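Local coordinates for saframycin Mx1 synthetase B (Legionella pneumophila subsp. pneumophila, PDB 3KXW), which belongs to the ANL superfamily of AMP-binding enzymes and holds 5'-O-[(S)-(dodecanoyloxy)(hydroxy)phosphoryl]adenosine in its pocket, at residues A[325-330]-A[334-339]; A[269-274]-A[292-297]; A[201-206]-A[261-266]. All coordinates share one frame; numbering follows the deposited sequence.

Overall arrangement
Three buried contacts each contribute to the pocket of one bound 1ZZ molecule. Along the chain, contact 3 closes first, then contact 2, then contact 1. All three reach the same mixed sheet, in which the parallel strands 263-266, 293-296 and 323-328 are followed by the antiparallel strand 335-338. Contact centres lie about 15 Å apart for contacts 1 and 2, and about 13 Å from contact 3 to each of the others. Strand 293-296 sits between the strands of contacts 3 and 1, and Leu335 packs on Phe203 from contact 1 to contact 3. Contact 1 meets the adenosine, phosphate and chain of 1ZZ, whereas contacts 2 and 3 meet the far part of its chain.

Contact 1 of 3, residues A[325-330]-A[334-339]; sequences PCYGLA and LLVTGG. With 1ZZ (5'-O-[(S)-(dodecanoyloxy)(hydroxy)phosphoryl]adenosine), chain B.
Tyr327 O accepts two backbone hydrogen bonds from the facing strand, from Val336 N at 2.9 Å and from Thr337 N at 3.1 Å. The first donor lies in the carbonyl plane and the second is tilted 29° from it, so the two approach the oxygen from different directions. Tyr327 N returns a bond to Thr337 O at 3.0 Å. Two consecutive residues thus face one, and the register slips by a residue between Tyr327 and Gly328: a classic beta bulge in the hairpin of strands 323-328 and 335-338. Beyond it, Leu329 N makes a weak bond to Leu334 O, while at the other end a water bridges Pro325 O and Gly339 N.

The run Tyr327-Gly328-Leu329-Ala330 probably corresponds to the A5 signature of ANL enzymes. The backbone of 326-330 binds the ligand at two places: Cys326 O, just before the motif, accepts from the exocyclic amine N5 of 1ZZ at 2.9 Å, and Ala330 N, within it, donates to the phosphate oxygen O3 at 3.0 Å.

With its CG opposite the backbone N (chi1 162°), the Tyr327 ring runs alongside Val336, pointing the same way, and CD2 lies 3.8 Å from Val336 CB. Its CD1 is near the base of 1ZZ, and its OH bonds to Asp442, which also binds the ligand. Thr337 crosses the tyrosine obliquely with OG1 3.1 Å from Tyr327 CB, although that hydroxyl is bonded to Ser376 O. On the face of the sheet reached by Cys326, SG lies 3.4 Å from C7 of the dodecanoyl chain, and Leu335 CD1 touches both Cys326 CB and C7. Leu334 covers other parts of the chain, CD1 meeting C11 and C9 while CD2 meets C4 and C5. Val336 CG2 packs on Leu329 CD1.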
loop_
_atom_site.group_PDB
_atom_site.type_symbol
_atom_site.label_atom_id
_atom_site.label_comp_id
_atom_site.label_asym_id
_atom_site.label_seq_id
_atom_site.Cartn_x
_atom_site.Cartn_y
_atom_site.Cartn_z
ATOM N N PRO A 325 4.933 -11.060 9.148
ATOM C CA PRO A 325 5.770 -10.086 8.443
ATOM C C PRO A 325 6.024 -10.580 7.031
ATOM O O PRO A 325 6.175 -11.779 6.818
ATOM C CB PRO A 325 7.072 -10.078 9.255
ATOM C CG PRO A 325 6.671 -10.562 10.613
ATOM C CD PRO A 325 5.574 -11.563 10.373
ATOM N N CYS A 326 6.053 -9.671 6.066
ATOM C CA CYS A 326 6.353 -10.065 4.687
ATOM C C CYS A 326 6.956 -8.877 3.970
ATOM O O CYS A 326 6.770 -7.731 4.392
ATOM C CB CYS A 326 5.082 -10.554 3.950
ATOM S SG CYS A 326 3.601 -9.552 4.166
ATOM N N TYR A 327 7.650 -9.147 2.873
ATOM C CA TYR A 327 8.337 -8.090 2.131
ATOM C C TYR A 327 7.993 -8.215 0.648
ATOM O O TYR A 327 7.783 -9.307 0.148
ATOM C CB TYR A 327 9.851 -8.224 2.323
ATOM C CG TYR A 327 10.680 -7.473 1.285
ATOM C CD1 TYR A 327 10.925 -6.115 1.413
ATOM C CD2 TYR A 327 11.211 -8.132 0.182
ATOM C CE1 TYR A 327 11.691 -5.420 0.471
ATOM C CE2 TYR A 327 11.968 -7.436 -0.756
ATOM C CZ TYR A 327 12.213 -6.102 -0.600
ATOM O OH TYR A 327 12.968 -5.441 -1.549
ATOM N N GLY A 328 7.904 -7.087 -0.031
ATOM C CA GLY A 328 7.709 -7.096 -1.472
ATOM C C GLY A 328 7.673 -5.685 -2.025
ATOM O O GLY A 328 7.844 -4.710 -1.283
ATOM N N LEU A 329 7.471 -5.587 -3.331
ATOM C CA LEU A 329 7.380 -4.296 -4.015
ATOM C C LEU A 329 6.693 -4.458 -5.358
ATOM O O LEU A 329 6.627 -5.558 -5.901
ATOM C CB LEU A 329 8.727 -3.601 -4.188
ATOM C CG LEU A 329 10.100 -4.222 -4.491
ATOM C CD1 LEU A 329 10.159 -5.733 -4.779
ATOM C CD2 LEU A 329 10.956 -3.374 -5.449
ATOM N N ALA A 330 6.203 -3.348 -5.893
ATOM C CA ALA A 330 5.387 -3.389 -7.107
ATOM C C ALA A 330 6.178 -3.958 -8.279
ATOM O O ALA A 330 5.620 -4.622 -9.137
ATOM C CB ALA A 330 4.889 -2.014 -7.439
ATOM N N LEU A 334 4.201 -8.301 -6.274
ATOM C CA LEU A 334 3.902 -7.999 -4.879
ATOM C C LEU A 334 4.789 -8.786 -3.946
ATOM O O LEU A 334 5.786 -8.265 -3.468
ATOM C CB LEU A 334 2.433 -8.255 -4.544
ATOM C CG LEU A 334 2.018 -7.806 -3.131
ATOM C CD1 LEU A 334 2.051 -6.287 -3.011
ATOM C CD2 LEU A 334 0.627 -8.351 -2.827
ATOM N N LEU A 335 4.435 -10.036 -3.688
ATOM C CA LEU A 335 5.044 -10.770 -2.564
ATOM C C LEU A 335 6.393 -11.375 -2.921
ATOM O O LEU A 335 6.476 -12.142 -3.878
ATOM C CB LEU A 335 4.082 -11.873 -2.096
ATOM C CG LEU A 335 4.556 -12.806 -0.989
ATOM C CD1 LEU A 335 4.781 -12.035 0.347
ATOM C CD2 LEU A 335 3.554 -13.956 -0.824
ATOM N N VAL A 336 7.424 -11.066 -2.122
ATOM C CA VAL A 336 8.802 -11.542 -2.347
ATOM C C VAL A 336 9.263 -12.482 -1.238
ATOM O O VAL A 336 9.803 -13.550 -1.526
ATOM C CB VAL A 336 9.800 -10.359 -2.489
ATOM C CG1 VAL A 336 11.276 -10.836 -2.572
ATOM C CG2 VAL A 336 9.444 -9.554 -3.729
ATOM N N THR A 337 9.039 -12.094 0.019
ATOM C CA THR A 337 9.378 -12.968 1.150
ATOM C C THR A 337 8.248 -13.045 2.169
ATOM O O THR A 337 7.492 -12.103 2.330
ATOM C CB THR A 337 10.675 -12.508 1.908
ATOM O OG1 THR A 337 10.437 -11.288 2.623
ATOM C CG2 THR A 337 11.815 -12.288 0.949
ATOM N N GLY A 338 8.157 -14.182 2.858
ATOM C CA GLY A 338 7.211 -14.373 3.932
ATOM C C GLY A 338 7.474 -15.696 4.620
ATOM O O GLY A 338 8.058 -16.603 4.025
ATOM N N GLY A 339 7.055 -15.817 5.870
ATOM C CA GLY A 339 7.340 -17.037 6.605
ATOM C C GLY A 339 6.277 -18.103 6.450
ATOM O O GLY A 339 5.575 -18.163 5.438
HETATM P P 1ZZ B . 5.492 -0.662 -3.017
HETATM C C1 1ZZ B . -3.451 -11.537 0.957
HETATM N N1 1ZZ B . 8.891 -2.405 2.153
HETATM O O1 1ZZ B . 4.815 -2.241 -0.248
HETATM C C2 1ZZ B . -2.435 -10.446 1.320
HETATM N N2 1ZZ B . 7.920 -4.345 2.694
HETATM O O2 1ZZ B . 4.663 -2.037 -2.580
HETATM C C3 1ZZ B . -1.031 -10.767 0.793
HETATM N N3 1ZZ B . 10.564 -2.274 4.167
HETATM O O3 1ZZ B . 5.988 -0.823 -4.368
HETATM C C4 1ZZ B . -0.154 -9.507 0.773
HETATM N N4 1ZZ B . 10.308 -4.160 5.646
HETATM O O4 1ZZ B . 4.470 0.584 -2.925
HETATM C C5 1ZZ B . 1.349 -9.825 0.689
HETATM N N5 1ZZ B . 8.851 -5.951 5.292
HETATM O O5 1ZZ B . 6.742 -0.349 -1.958
HETATM C C6 1ZZ B . 2.126 -8.506 0.804
HETATM O O6 1ZZ B . 8.153 -0.728 0.479
HETATM C C7 1ZZ B . 3.670 -8.457 0.916
HETATM O O7 1ZZ B . 11.049 -0.449 0.572
HETATM C C8 1ZZ B . 4.369 -7.107 1.170
HETATM O O8 1ZZ B . 10.731 -1.460 -1.667
HETATM C C9 1ZZ B . 4.529 -6.364 -0.166
HETATM C C10 1ZZ B . 4.531 -4.822 -0.042
HETATM C C11 1ZZ B . 4.417 -4.220 -1.471
HETATM C C12 1ZZ B . 5.089 -2.834 -1.476
HETATM C C13 1ZZ B . 7.715 -1.329 -1.670
HETATM C C14 1ZZ B . 8.626 -0.833 -0.732
HETATM C C15 1ZZ B . 9.933 -1.699 -0.622
HETATM C C16 1ZZ B . 10.446 -1.386 0.554
HETATM C C17 1ZZ B . 9.238 -1.316 1.354
HETATM C C18 1ZZ B . 7.903 -3.416 1.814
HETATM C C19 1ZZ B . 8.934 -3.951 3.718
HETATM C C20 1ZZ B . 9.522 -2.847 3.360
HETATM C C21 1ZZ B . 10.919 -2.866 5.282
HETATM C C22 1ZZ B . 9.419 -4.668 4.961
HETATM O O HOH W 1 6.552 -14.094 7.937
#

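Contact 2 of 3, residues A[269-274]-A[292-297]; sequences FAYDYC and VTAFNG. With 1ZZ (5'-O-[(S)-(dodecanoyloxy)(hydroxy)phosphoryl]adenosine), chain B.
A chi1 of -63° sets Tyr271 CG beside its own backbone N and opposite the carbonyl carbon, and this sends the ring from helix 269-277 straight out to the main chain of strand 293-296. There Tyr271 OH donates a hydrogen bond to Phe295 O at 2.7 Å. The acceptor sits at the ring edge, in the ring plane, but the hydroxyl comes from above the carbonyl plane, 42° out of it, and so is not on a lone pair.

Between the two segments the remaining packing is slight. Ala294 CB points toward the helix and stands 3.7 Å from Tyr271 OH. On the same side of the ring plane, but next to Tyr271 CE2, lie Asn296 CB and CG, each 4.1 Å from it. Asn296 runs antiparallel alongside the tyrosine, its amide plane turned 51° from the ring, and its ND2 bonds to Asn268 OD1. Phe323 and Phe309 meet the Tyr271 ring edge-to-face. The axes of 269-274 and 293-296 approach to 10.2 Å, a separation that a long side chain such as tyrosine can span. The contact lies in a beta-alpha-beta unit, in which helix 269-277 connects the neighbouring parallel strands 263-266 and 293-296.

Phe295 leaves the strand on the side away from the helix, and one face of its ring receives C2 of 1ZZ, 3.5 Å above the plane and offset toward the rim.

One residue therefore serves both neighbours: its carbonyl satisfies a buried hydroxyl's donor, while its ring meets the hydrocarbon chain. The bond gives the helix a directional tie to the strand carrying this pocket residue.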
loop_
_atom_site.group_PDB
_atom_site.type_symbol
_atom_site.label_atom_id
_atom_site.label_comp_id
_atom_site.label_asym_id
_atom_site.label_seq_id
_atom_site.Cartn_x
_atom_site.Cartn_y
_atom_site.Cartn_z
ATOM N N PHE A 269 2.237 0.596 10.586
ATOM C CA PHE A 269 1.620 1.703 11.341
ATOM C C PHE A 269 0.179 1.422 11.818
ATOM O O PHE A 269 -0.264 1.943 12.853
ATOM C CB PHE A 269 1.623 2.996 10.514
ATOM C CG PHE A 269 0.415 3.135 9.638
ATOM C CD1 PHE A 269 -0.742 3.720 10.123
ATOM C CD2 PHE A 269 0.431 2.650 8.329
ATOM C CE1 PHE A 269 -1.875 3.819 9.338
ATOM C CE2 PHE A 269 -0.704 2.755 7.538
ATOM C CZ PHE A 269 -1.853 3.341 8.048
ATOM N N ALA A 270 -0.574 0.632 11.052
ATOM C CA ALA A 270 -2.003 0.515 11.340
ATOM C C ALA A 270 -2.273 -0.258 12.639
ATOM O O ALA A 270 -3.305 -0.049 13.305
ATOM C CB ALA A 270 -2.751 -0.115 10.147
ATOM N N TYR A 271 -1.348 -1.137 13.011
ATOM C CA TYR A 271 -1.462 -1.843 14.279
ATOM C C TYR A 271 -1.272 -0.850 15.453
ATOM O O TYR A 271 -2.015 -0.874 16.434
ATOM C CB TYR A 271 -0.517 -3.069 14.325
ATOM C CG TYR A 271 -0.858 -4.121 13.265
ATOM C CD1 TYR A 271 -1.966 -4.941 13.407
ATOM C CD2 TYR A 271 -0.078 -4.267 12.127
ATOM C CE1 TYR A 271 -2.304 -5.892 12.443
ATOM C CE2 TYR A 271 -0.401 -5.208 11.148
ATOM C CZ TYR A 271 -1.514 -6.014 11.312
ATOM O OH TYR A 271 -1.838 -6.938 10.360
ATOM N N ASP A 272 -0.309 0.054 15.320
ATOM C CA ASP A 272 -0.103 1.090 16.318
ATOM C C ASP A 272 -1.301 1.999 16.388
ATOM O O ASP A 272 -1.677 2.465 17.455
ATOM C CB ASP A 272 1.114 1.936 15.979
ATOM C CG ASP A 272 2.415 1.228 16.286
ATOM O OD1 ASP A 272 2.555 0.669 17.389
ATOM O OD2 ASP A 272 3.284 1.229 15.406
ATOM N N TYR A 273 -1.894 2.263 15.230
ATOM C CA TYR A 273 -3.028 3.172 15.150
ATOM C C TYR A 273 -4.225 2.594 15.909
ATOM O O TYR A 273 -4.935 3.330 16.604
ATOM C CB TYR A 273 -3.365 3.433 13.683
ATOM C CG TYR A 273 -4.332 4.561 13.437
ATOM C CD1 TYR A 273 -3.953 5.894 13.555
ATOM C CD2 TYR A 273 -5.623 4.286 13.062
ATOM C CE1 TYR A 273 -4.881 6.932 13.316
ATOM C CE2 TYR A 273 -6.519 5.278 12.815
ATOM C CZ TYR A 273 -6.165 6.594 12.940
ATOM O OH TYR A 273 -7.163 7.522 12.666
ATOM N N CYS A 274 -4.450 1.288 15.751
ATOM C CA CYS A 274 -5.470 0.583 16.553
ATOM C C CYS A 274 -5.218 0.674 18.050
ATOM O O CYS A 274 -6.127 0.982 18.818
ATOM C CB CYS A 274 -5.543 -0.887 16.168
ATOM S SG CYS A 274 -6.310 -1.201 14.559
ATOM N N VAL A 292 -6.141 -15.722 11.697
ATOM C CA VAL A 292 -4.931 -16.536 11.850
ATOM C C VAL A 292 -3.703 -16.007 11.127
ATOM O O VAL A 292 -2.595 -16.430 11.432
ATOM C CB VAL A 292 -5.162 -18.017 11.440
ATOM C CG1 VAL A 292 -6.264 -18.631 12.281
ATOM C CG2 VAL A 292 -5.455 -18.144 9.927
ATOM N N THR A 293 -3.903 -15.073 10.195
ATOM C CA THR A 293 -2.791 -14.432 9.495
ATOM C C THR A 293 -3.016 -12.929 9.464
ATOM O O THR A 293 -3.871 -12.429 8.724
ATOM C CB THR A 293 -2.653 -14.925 8.059
ATOM O OG1 THR A 293 -2.482 -16.339 8.066
ATOM C CG2 THR A 293 -1.434 -14.272 7.380
ATOM N N ALA A 294 -2.263 -12.227 10.294
ATOM C CA ALA A 294 -2.339 -10.763 10.372
ATOM C C ALA A 294 -1.072 -10.262 9.713
ATOM O O ALA A 294 -0.020 -10.145 10.378
ATOM C CB ALA A 294 -2.399 -10.314 11.820
ATOM N N PHE A 295 -1.130 -10.009 8.401
ATOM C CA PHE A 295 0.126 -9.714 7.704
ATOM C C PHE A 295 0.577 -8.276 7.938
ATOM O O PHE A 295 -0.239 -7.391 8.213
ATOM C CB PHE A 295 0.078 -10.090 6.218
ATOM C CG PHE A 295 -0.915 -9.286 5.423
ATOM C CD1 PHE A 295 -2.198 -9.768 5.194
ATOM C CD2 PHE A 295 -0.546 -8.057 4.895
ATOM C CE1 PHE A 295 -3.119 -9.016 4.460
ATOM C CE2 PHE A 295 -1.456 -7.304 4.161
ATOM C CZ PHE A 295 -2.728 -7.771 3.943
ATOM N N ASN A 296 1.888 -8.085 7.901
ATOM C CA ASN A 296 2.489 -6.811 8.204
ATOM C C ASN A 296 3.593 -6.593 7.184
ATOM O O ASN A 296 4.659 -7.205 7.277
ATOM C CB ASN A 296 3.065 -6.850 9.623
ATOM C CG ASN A 296 3.578 -5.509 10.085
ATOM O OD1 ASN A 296 3.716 -4.574 9.297
ATOM N ND2 ASN A 296 3.901 -5.416 11.373
ATOM N N GLY A 297 3.324 -5.733 6.207
ATOM C CA GLY A 297 4.275 -5.448 5.143
ATOM C C GLY A 297 4.031 -4.078 4.521
ATOM O O GLY A 297 2.965 -3.494 4.724
HETATM P P 1ZZ B . 5.492 -0.662 -3.017
HETATM C C1 1ZZ B . -3.451 -11.537 0.957
HETATM N N1 1ZZ B . 8.891 -2.405 2.153
HETATM O O1 1ZZ B . 4.815 -2.241 -0.248
HETATM C C2 1ZZ B . -2.435 -10.446 1.320
HETATM N N2 1ZZ B . 7.920 -4.345 2.694
HETATM O O2 1ZZ B . 4.663 -2.037 -2.580
HETATM C C3 1ZZ B . -1.031 -10.767 0.793
HETATM N N3 1ZZ B . 10.564 -2.274 4.167
HETATM O O3 1ZZ B . 5.988 -0.823 -4.368
HETATM C C4 1ZZ B . -0.154 -9.507 0.773
HETATM N N4 1ZZ B . 10.308 -4.160 5.646
HETATM O O4 1ZZ B . 4.470 0.584 -2.925
HETATM C C5 1ZZ B . 1.349 -9.825 0.689
HETATM N N5 1ZZ B . 8.851 -5.951 5.292
HETATM O O5 1ZZ B . 6.742 -0.349 -1.958
HETATM C C6 1ZZ B . 2.126 -8.506 0.804
HETATM O O6 1ZZ B . 8.153 -0.728 0.479
HETATM C C7 1ZZ B . 3.670 -8.457 0.916
HETATM O O7 1ZZ B . 11.049 -0.449 0.572
HETATM C C8 1ZZ B . 4.369 -7.107 1.170
HETATM O O8 1ZZ B . 10.731 -1.460 -1.667
HETATM C C9 1ZZ B . 4.529 -6.364 -0.166
HETATM C C10 1ZZ B . 4.531 -4.822 -0.042
HETATM C C11 1ZZ B . 4.417 -4.220 -1.471
HETATM C C12 1ZZ B . 5.089 -2.834 -1.476
HETATM C C13 1ZZ B . 7.715 -1.329 -1.670
HETATM C C14 1ZZ B . 8.626 -0.833 -0.732
HETATM C C15 1ZZ B . 9.933 -1.699 -0.622
HETATM C C16 1ZZ B . 10.446 -1.386 0.554
HETATM C C17 1ZZ B . 9.238 -1.316 1.354
HETATM C C18 1ZZ B . 7.903 -3.416 1.814
HETATM C C19 1ZZ B . 8.934 -3.951 3.718
HETATM C C20 1ZZ B . 9.522 -2.847 3.360
HETATM C C21 1ZZ B . 10.919 -2.866 5.282
HETATM C C22 1ZZ B . 9.419 -4.668 4.961
#

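Contact 3 of 3, residues A[201-206]-A[261-266]; sequences TSFHMN and ATISGS. With 1ZZ (5'-O-[(S)-(dodecanoyloxy)(hydroxy)phosphoryl]adenosine), chain B.
The pocket around the terminal part of the 1ZZ chain is lined here by Phe203 and Met205, both of which pack on Ile263 of strand 263-266. The two branches of the isoleucine divide the work. Its CG2 lies 3.9 Å from Phe203 CD2, at an oblique angle to the ring, whereas CD1 reaches across to Met205, crossing it at about a right angle, 3.8 Å from CE and 3.9 Å from CG. Met205 is modelled as selenomethionine; its chain is extended beyond CG (chi2 -164°, chi3 -176°), which carries the CE methyl out to the ligand.

Both lining residues come from the turn that ends helix 189-202 in a Schellman motif. His204, with positive phi, is the C-prime residue: Met205 N bonds to Phe200 O and His204 N to Thr201 O. The reversal places Phe203 and Met205, on either side of the histidine in sequence, against the same isoleucine.

The ligand completes the cluster. Phe203 CZ comes within 3.4 Å of C3, and the terminal carbon C1 lies over one face of that ring, 4.3 Å above its plane and offset toward the rim. Met205 CE is 3.7 Å from C1. No hydrogen bond crosses between 201-206 and 261-266. Thr293 and Phe295 of the adjoining strand and Ile211 of strand 210-213 also touch Ile263.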
loop_
_atom_site.group_PDB
_atom_site.type_symbol
_atom_site.label_atom_id
_atom_site.label_comp_id
_atom_site.label_asym_id
_atom_site.label_seq_id
_atom_site.Cartn_x
_atom_site.Cartn_y
_atom_site.Cartn_z
ATOM N N THR A 201 -0.567 -19.670 -2.091
ATOM C CA THR A 201 0.167 -20.808 -1.563
ATOM C C THR A 201 0.872 -20.478 -0.270
ATOM O O THR A 201 0.753 -21.216 0.715
ATOM C CB THR A 201 1.204 -21.293 -2.564
ATOM O OG1 THR A 201 0.523 -21.840 -3.690
ATOM C CG2 THR A 201 2.070 -22.359 -1.942
ATOM N N SER A 202 1.603 -19.367 -0.276
ATOM C CA SER A 202 2.432 -18.982 0.869
ATOM C C SER A 202 1.564 -18.660 2.093
ATOM O O SER A 202 1.964 -18.944 3.219
ATOM C CB SER A 202 3.353 -17.805 0.507
ATOM O OG SER A 202 4.278 -18.176 -0.514
ATOM N N PHE A 203 0.378 -18.101 1.852
ATOM C CA PHE A 203 -0.575 -17.769 2.918
ATOM C C PHE A 203 -1.441 -18.964 3.352
ATOM O O PHE A 203 -2.354 -18.807 4.152
ATOM C CB PHE A 203 -1.476 -16.571 2.534
ATOM C CG PHE A 203 -0.814 -15.221 2.741
ATOM C CD1 PHE A 203 0.318 -14.861 2.003
ATOM C CD2 PHE A 203 -1.321 -14.318 3.671
ATOM C CE1 PHE A 203 0.958 -13.616 2.203
ATOM C CE2 PHE A 203 -0.694 -13.065 3.868
ATOM C CZ PHE A 203 0.438 -12.732 3.126
ATOM N N HIS A 204 -1.157 -20.148 2.817
ATOM C CA HIS A 204 -1.917 -21.345 3.177
ATOM C C HIS A 204 -3.423 -21.130 3.054
ATOM O O HIS A 204 -4.185 -21.532 3.931
ATOM C CB HIS A 204 -1.587 -21.778 4.608
ATOM C CG HIS A 204 -0.238 -22.414 4.771
ATOM N ND1 HIS A 204 0.847 -22.097 3.983
ATOM C CD2 HIS A 204 0.212 -23.328 5.666
ATOM C CE1 HIS A 204 1.898 -22.801 4.364
ATOM N NE2 HIS A 204 1.541 -23.553 5.390
HETATM N N MSE A 205 -3.856 -20.485 1.974
HETATM C CA MSE A 205 -5.279 -20.244 1.753
HETATM C C MSE A 205 -5.994 -21.544 1.440
HETATM O O MSE A 205 -5.398 -22.458 0.887
HETATM C CB MSE A 205 -5.477 -19.265 0.595
HETATM C CG MSE A 205 -4.852 -17.927 0.898
HETATM SE SE MSE A 205 -5.471 -16.494 -0.261
HETATM C CE MSE A 205 -4.297 -15.125 0.454
ATOM N N ASN A 206 -7.264 -21.605 1.789
ATOM C CA ASN A 206 -8.078 -22.792 1.547
ATOM C C ASN A 206 -9.515 -22.326 1.480
ATOM O O ASN A 206 -9.762 -21.119 1.398
ATOM C CB ASN A 206 -7.864 -23.857 2.637
ATOM C CG ASN A 206 -8.196 -23.357 4.040
ATOM O OD1 ASN A 206 -9.191 -22.681 4.261
ATOM N ND2 ASN A 206 -7.358 -23.721 5.003
ATOM N N ALA A 261 -13.177 -13.213 9.445
ATOM C CA ALA A 261 -12.067 -13.139 8.518
ATOM C C ALA A 261 -10.883 -13.908 9.075
ATOM O O ALA A 261 -10.637 -13.930 10.298
ATOM C CB ALA A 261 -11.677 -11.647 8.239
ATOM N N THR A 262 -10.143 -14.548 8.179
ATOM C CA THR A 262 -9.000 -15.359 8.570
ATOM C C THR A 262 -7.680 -14.678 8.195
ATOM O O THR A 262 -6.633 -14.881 8.846
ATOM C CB THR A 262 -9.061 -16.795 7.928
ATOM O OG1 THR A 262 -8.912 -16.708 6.509
ATOM C CG2 THR A 262 -10.407 -17.455 8.218
ATOM N N ILE A 263 -7.729 -13.883 7.135
ATOM C CA ILE A 263 -6.552 -13.148 6.685
ATOM C C ILE A 263 -6.879 -11.668 6.549
ATOM O O ILE A 263 -7.867 -11.318 5.935
ATOM C CB ILE A 263 -6.069 -13.672 5.332
ATOM C CG1 ILE A 263 -5.791 -15.180 5.430
ATOM C CG2 ILE A 263 -4.803 -12.947 4.908
ATOM C CD1 ILE A 263 -5.272 -15.763 4.095
ATOM N N SER A 264 -6.082 -10.815 7.180
ATOM C CA SER A 264 -6.248 -9.372 7.031
ATOM C C SER A 264 -4.931 -8.781 7.455
ATOM O O SER A 264 -4.192 -9.393 8.233
ATOM C CB SER A 264 -7.419 -8.869 7.904
ATOM O OG SER A 264 -7.801 -7.543 7.601
ATOM N N GLY A 265 -4.564 -7.631 6.895
ATOM C CA GLY A 265 -3.316 -7.018 7.308
ATOM C C GLY A 265 -3.138 -5.617 6.747
ATOM O O GLY A 265 -4.077 -5.043 6.225
ATOM N N SER A 266 -1.914 -5.095 6.827
ATOM C CA SER A 266 -1.677 -3.676 6.597
ATOM C C SER A 266 -0.199 -3.374 6.754
ATOM O O SER A 266 0.566 -4.217 7.204
ATOM C CB SER A 266 -2.424 -2.857 7.661
ATOM O OG SER A 266 -1.913 -3.146 8.972
HETATM P P 1ZZ B . 5.492 -0.662 -3.017
HETATM C C1 1ZZ B . -3.451 -11.537 0.957
HETATM N N1 1ZZ B . 8.891 -2.405 2.153
HETATM O O1 1ZZ B . 4.815 -2.241 -0.248
HETATM C C2 1ZZ B . -2.435 -10.446 1.320
HETATM N N2 1ZZ B . 7.920 -4.345 2.694
HETATM O O2 1ZZ B . 4.663 -2.037 -2.580
HETATM C C3 1ZZ B . -1.031 -10.767 0.793
HETATM N N3 1ZZ B . 10.564 -2.274 4.167
HETATM O O3 1ZZ B . 5.988 -0.823 -4.368
HETATM C C4 1ZZ B . -0.154 -9.507 0.773
HETATM N N4 1ZZ B . 10.308 -4.160 5.646
HETATM O O4 1ZZ B . 4.470 0.584 -2.925
HETATM C C5 1ZZ B . 1.349 -9.825 0.689
HETATM N N5 1ZZ B . 8.851 -5.951 5.292
HETATM O O5 1ZZ B . 6.742 -0.349 -1.958
HETATM C C6 1ZZ B . 2.126 -8.506 0.804
HETATM O O6 1ZZ B . 8.153 -0.728 0.479
HETATM C C7 1ZZ B . 3.670 -8.457 0.916
HETATM O O7 1ZZ B . 11.049 -0.449 0.572
HETATM C C8 1ZZ B . 4.369 -7.107 1.170
HETATM O O8 1ZZ B . 10.731 -1.460 -1.667
HETATM C C9 1ZZ B . 4.529 -6.364 -0.166
HETATM C C10 1ZZ B . 4.531 -4.822 -0.042
HETATM C C11 1ZZ B . 4.417 -4.220 -1.471
HETATM C C12 1ZZ B . 5.089 -2.834 -1.476
HETATM C C13 1ZZ B . 7.715 -1.329 -1.670
HETATM C C14 1ZZ B . 8.626 -0.833 -0.732
HETATM C C15 1ZZ B . 9.933 -1.699 -0.622
HETATM C C16 1ZZ B . 10.446 -1.386 0.554
HETATM C C17 1ZZ B . 9.238 -1.316 1.354
HETATM C C18 1ZZ B . 7.903 -3.416 1.814
HETATM C C19 1ZZ B . 8.934 -3.951 3.718
HETATM C C20 1ZZ B . 9.522 -2.847 3.360
HETATM C C21 1ZZ B . 10.919 -2.866 5.282
HETATM C C22 1ZZ B . 9.419 -4.668 4.961
#